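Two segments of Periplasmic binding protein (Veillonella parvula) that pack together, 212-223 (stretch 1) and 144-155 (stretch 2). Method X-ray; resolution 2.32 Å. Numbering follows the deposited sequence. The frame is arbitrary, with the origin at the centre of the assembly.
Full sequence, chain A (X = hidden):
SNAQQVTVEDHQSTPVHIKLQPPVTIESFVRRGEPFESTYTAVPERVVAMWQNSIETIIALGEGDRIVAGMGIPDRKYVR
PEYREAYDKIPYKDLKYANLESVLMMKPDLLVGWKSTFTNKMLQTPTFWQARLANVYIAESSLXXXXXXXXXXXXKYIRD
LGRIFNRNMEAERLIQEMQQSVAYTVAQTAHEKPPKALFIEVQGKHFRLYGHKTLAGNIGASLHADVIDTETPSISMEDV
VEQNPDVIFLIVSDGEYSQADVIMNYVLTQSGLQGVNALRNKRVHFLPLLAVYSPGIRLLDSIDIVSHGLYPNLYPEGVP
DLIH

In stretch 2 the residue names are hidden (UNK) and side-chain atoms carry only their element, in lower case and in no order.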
# COMPACT_ATOMS: atom_id res chain seq x y z
N HIS A 212 -10.31 -11.40 -7.06
CA HIS A 212 -9.34 -11.26 -8.14
C HIS A 212 -9.07 -9.83 -8.57
O HIS A 212 -7.99 -9.53 -9.06
CB HIS A 212 -9.77 -12.12 -9.33
CG HIS A 212 -9.64 -13.59 -9.09
ND1 HIS A 212 -10.73 -14.42 -8.98
CD2 HIS A 212 -8.55 -14.37 -8.91
CE1 HIS A 212 -10.32 -15.66 -8.75
NE2 HIS A 212 -9.00 -15.65 -8.71
N LYS A 213 -10.06 -8.95 -8.41
CA LYS A 213 -9.89 -7.56 -8.80
C LYS A 213 -9.23 -6.69 -7.72
O LYS A 213 -9.05 -5.49 -7.92
CB LYS A 213 -11.21 -6.95 -9.26
CG LYS A 213 -11.78 -7.61 -10.51
CD LYS A 213 -13.07 -6.95 -10.97
CE LYS A 213 -12.82 -5.60 -11.61
NZ LYS A 213 -14.08 -5.01 -12.14
N THR A 214 -8.86 -7.29 -6.59
CA THR A 214 -8.17 -6.55 -5.54
C THR A 214 -6.67 -6.84 -5.57
O THR A 214 -6.25 -7.87 -6.10
CB THR A 214 -8.70 -6.90 -4.14
OG1 THR A 214 -8.26 -8.23 -3.78
CG2 THR A 214 -10.22 -6.82 -4.09
N LEU A 215 -5.88 -5.94 -5.00
CA LEU A 215 -4.44 -6.14 -4.98
C LEU A 215 -4.05 -7.40 -4.20
O LEU A 215 -3.17 -8.14 -4.62
CB LEU A 215 -3.72 -4.91 -4.41
CG LEU A 215 -2.22 -5.12 -4.20
CD1 LEU A 215 -1.50 -5.41 -5.53
CD2 LEU A 215 -1.62 -3.91 -3.52
N ALA A 216 -4.71 -7.64 -3.06
CA ALA A 216 -4.46 -8.87 -2.31
C ALA A 216 -4.70 -10.08 -3.19
O ALA A 216 -3.91 -11.03 -3.17
CB ALA A 216 -5.33 -8.93 -1.06
N GLY A 217 -5.78 -10.05 -3.97
CA GLY A 217 -6.07 -11.12 -4.91
C GLY A 217 -4.96 -11.25 -5.94
O GLY A 217 -4.50 -12.35 -6.24
N ASN A 218 -4.51 -10.11 -6.47
CA ASN A 218 -3.47 -10.11 -7.49
C ASN A 218 -2.14 -10.60 -6.94
O ASN A 218 -1.34 -11.20 -7.66
CB ASN A 218 -3.31 -8.72 -8.11
CG ASN A 218 -2.33 -8.69 -9.28
OD1 ASN A 218 -1.26 -8.09 -9.20
ND2 ASN A 218 -2.70 -9.35 -10.38
N ILE A 219 -1.90 -10.36 -5.66
CA ILE A 219 -0.67 -10.85 -5.04
C ILE A 219 -0.73 -12.38 -4.96
O ILE A 219 0.24 -13.06 -5.31
CB ILE A 219 -0.43 -10.23 -3.67
CG1 ILE A 219 -0.15 -8.73 -3.83
CG2 ILE A 219 0.72 -10.93 -2.95
CD1 ILE A 219 -0.34 -7.92 -2.52
N GLY A 220 -1.88 -12.91 -4.54
CA GLY A 220 -2.11 -14.34 -4.57
C GLY A 220 -1.93 -14.94 -5.96
O GLY A 220 -1.25 -15.96 -6.11
N ALA A 221 -2.53 -14.32 -6.97
CA ALA A 221 -2.40 -14.79 -8.36
C ALA A 221 -0.96 -14.68 -8.88
O ALA A 221 -0.45 -15.61 -9.49
CB ALA A 221 -3.35 -14.03 -9.28
N SER A 222 -0.31 -13.55 -8.62
CA SER A 222 1.09 -13.38 -9.00
C SER A 222 1.96 -14.51 -8.44
O SER A 222 2.87 -15.01 -9.10
CB SER A 222 1.63 -12.03 -8.54
OG SER A 222 0.91 -10.98 -9.17
N LEU A 223 1.65 -14.92 -7.21
CA LEU A 223 2.40 -15.97 -6.54
C LEU A 223 1.90 -17.38 -6.91
O LEU A 223 2.22 -18.36 -6.25
CB LEU A 223 2.40 -15.75 -5.03
CG LEU A 223 3.28 -14.56 -4.60
CD1 LEU A 223 2.93 -14.05 -3.20
CD2 LEU A 223 4.74 -14.95 -4.68
N UNK A 144 -10.38 3.79 -7.85
CA UNK A 144 -11.66 3.12 -7.68
C UNK A 144 -11.60 1.62 -7.88
O UNK A 144 -10.71 1.11 -8.56
N UNK A 145 -12.57 0.92 -7.29
CA UNK A 145 -12.60 -0.54 -7.30
C UNK A 145 -13.09 -1.13 -8.62
O UNK A 145 -12.90 -2.33 -8.87
c UNK A 145 -13.44 -1.06 -6.14
N UNK A 146 -13.71 -0.31 -9.46
CA UNK A 146 -14.27 -0.79 -10.73
C UNK A 146 -13.20 -1.40 -11.65
O UNK A 146 -13.51 -2.26 -12.47
c UNK A 146 -15.04 0.33 -11.46
c UNK A 146 -13.94 2.54 -10.87
c UNK A 146 -14.18 1.49 -11.94
n UNK A 146 -13.63 3.76 -11.30
o UNK A 146 -14.04 2.27 -9.68
N UNK A 147 -11.96 -0.95 -11.50
CA UNK A 147 -10.85 -1.54 -12.24
C UNK A 147 -10.07 -2.50 -11.34
O UNK A 147 -10.02 -2.31 -10.13
c UNK A 147 -9.92 -0.46 -12.79
o UNK A 147 -9.39 0.34 -11.74
N UNK A 148 -9.48 -3.53 -11.93
CA UNK A 148 -8.66 -4.47 -11.18
C UNK A 148 -7.39 -3.77 -10.68
O UNK A 148 -6.66 -3.15 -11.45
c UNK A 148 -8.31 -5.67 -12.04
N UNK A 149 -7.16 -3.86 -9.38
CA UNK A 149 -5.97 -3.26 -8.77
C UNK A 149 -4.83 -4.28 -8.80
O UNK A 149 -5.01 -5.45 -8.48
c UNK A 149 -7.90 -1.43 -5.95
c UNK A 149 -7.14 -0.57 -8.19
c UNK A 149 -7.48 -1.82 -7.36
c UNK A 149 -6.30 -2.81 -7.35
N UNK A 150 -3.65 -3.83 -9.24
CA UNK A 150 -2.55 -4.76 -9.51
C UNK A 150 -1.24 -4.38 -8.84
O UNK A 150 -1.05 -3.23 -8.41
c UNK A 150 -2.29 -4.87 -11.03
c UNK A 150 -3.55 -5.34 -11.79
o UNK A 150 -1.85 -3.60 -11.54
N UNK A 151 -0.32 -5.34 -8.78
CA UNK A 151 1.03 -5.09 -8.31
C UNK A 151 1.74 -4.10 -9.24
O UNK A 151 2.50 -3.24 -8.79
c UNK A 151 3.85 -8.08 -6.01
se UNK A 151 2.39 -8.95 -6.95
c UNK A 151 1.26 -7.39 -7.21
c UNK A 151 1.83 -6.39 -8.21
N UNK A 152 1.48 -4.24 -10.53
CA UNK A 152 2.02 -3.34 -11.55
C UNK A 152 1.79 -1.86 -11.24
O UNK A 152 2.71 -1.06 -11.36
c UNK A 152 1.46 -3.69 -12.93
o UNK A 152 3.26 -5.24 -13.10
c UNK A 152 2.15 -4.89 -13.56
o UNK A 152 1.58 -5.48 -14.50
N UNK A 153 0.57 -1.51 -10.84
CA UNK A 153 0.28 -0.12 -10.49
C UNK A 153 1.19 0.38 -9.38
O UNK A 153 1.61 1.53 -9.40
c UNK A 153 -2.16 -0.10 -11.17
se UNK A 153 -3.96 -0.15 -10.46
c UNK A 153 -4.91 -0.51 -12.14
c UNK A 153 -1.17 0.07 -10.06
N UNK A 154 1.49 -0.49 -8.41
CA UNK A 154 2.38 -0.11 -7.31
C UNK A 154 3.81 0.08 -7.79
O UNK A 154 4.50 1.01 -7.36
o UNK A 154 0.99 0.86 -4.53
c UNK A 154 0.94 -1.31 -5.55
o UNK A 154 -0.88 0.23 -5.51
c UNK A 154 2.33 -1.14 -6.17
c UNK A 154 0.30 0.02 -5.17
N UNK A 155 4.27 -0.80 -8.68
CA UNK A 155 5.60 -0.66 -9.27
C UNK A 155 5.76 0.68 -9.99
O UNK A 155 6.76 1.37 -9.80
c UNK A 155 5.86 -5.58 -9.65
c UNK A 155 6.52 -4.49 -7.62
c UNK A 155 5.90 -1.81 -10.24
c UNK A 155 6.41 -3.26 -8.24
c UNK A 155 6.24 -5.65 -8.32
c UNK A 155 6.02 -3.16 -9.57
o UNK A 155 6.36 -6.86 -7.68
c UNK A 155 5.75 -4.34 -10.27
O HOH W 1 -10.75 -4.00 -6.92
O HOH W 2 -6.35 -7.47 -9.40

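Position 144 has no side-chain atoms, and its phi of 138° with psi of 157° would jam a CB against the preceding carbonyl, so it is Gly144. Position 145 carries one carbon, which stays clear of stretch 1: Ala145. At 146 three carbons run in a row and the third holds one oxygen and one nitrogen, an amide, hence Gln146. Its side chain starts away from stretch 1, and the contact uses its backbone instead: Lys213 NZ donates to Gln146 O at 2.8 Å, so an exposed lysine reaches a backbone carbonyl of the turn, and the bond does not involve the side chain at that position.

Position 147 shows one carbon then one oxygen, with the CA-to-CB bond pointing away; it is Ser147, the last residue of a type I turn begun at Gly144. Position 148 has a single carbon, lying 4.2 Å from Lys213 CB as the CB of Ala148. The backbones run close here, with Ala148 CA 3.4 Å from Lys213 O in a CA-H...O contact.

Position 149 has four carbons, forked at the second, and the CB of 149 lies 4.4 Å from Leu215 CB: Leu149. Leu149 N donates to Lys213 O at 2.9 Å, nearly straight at 170°. Position 150 has one carbon bearing an oxygen and a carbon; the CA-to-CB bond points away overall, yet the CB of 150 sits 3.8 Å from Asn218 OD1. A beta-branched side chain with a hydroxyl makes it Thr150. Thr150 OG1 accepts from the backbone N of 153 at 3.3 Å, capping the helix that follows.

Position 151 is an unbranched chain of two carbons, a selenium and a carbon, fitting as a knob among Leu215, Asn218, Ile219 and Ser222: the selenomethionine form of Met151. Met151 CG is 3.8 Å from Leu215 CD1 and 3.9 Å from Ile219 CG1, and Met151 SE is 3.4 Å from Ser222 OG.

Position 152 has two carbons, the second with two oxygens, a carboxylate beyond reach of stretch 1: Asp152. Position 153 repeats the selenium chain without touching stretch 1: Met153. Position 154 has three carbons ending in two oxygens and packs against Leu215: Glu154. Glu154 CG is 4.2 Å from Leu215 CD2, and the carboxylate is bonded elsewhere in the structure. Position 155 has a carbon and a six-carbon ring bearing an oxygen, out of reach: Tyr155.

The rule is to fix the backbone and then fill the pocket. Lys213 O holds Leu149 N, Asn218 OD1 holds Met151 N at 2.9 Å, and between these anchors Leu215 packs against Leu149 and Met151.

Stretch 2 (144-155) GAQSALTMDMEY
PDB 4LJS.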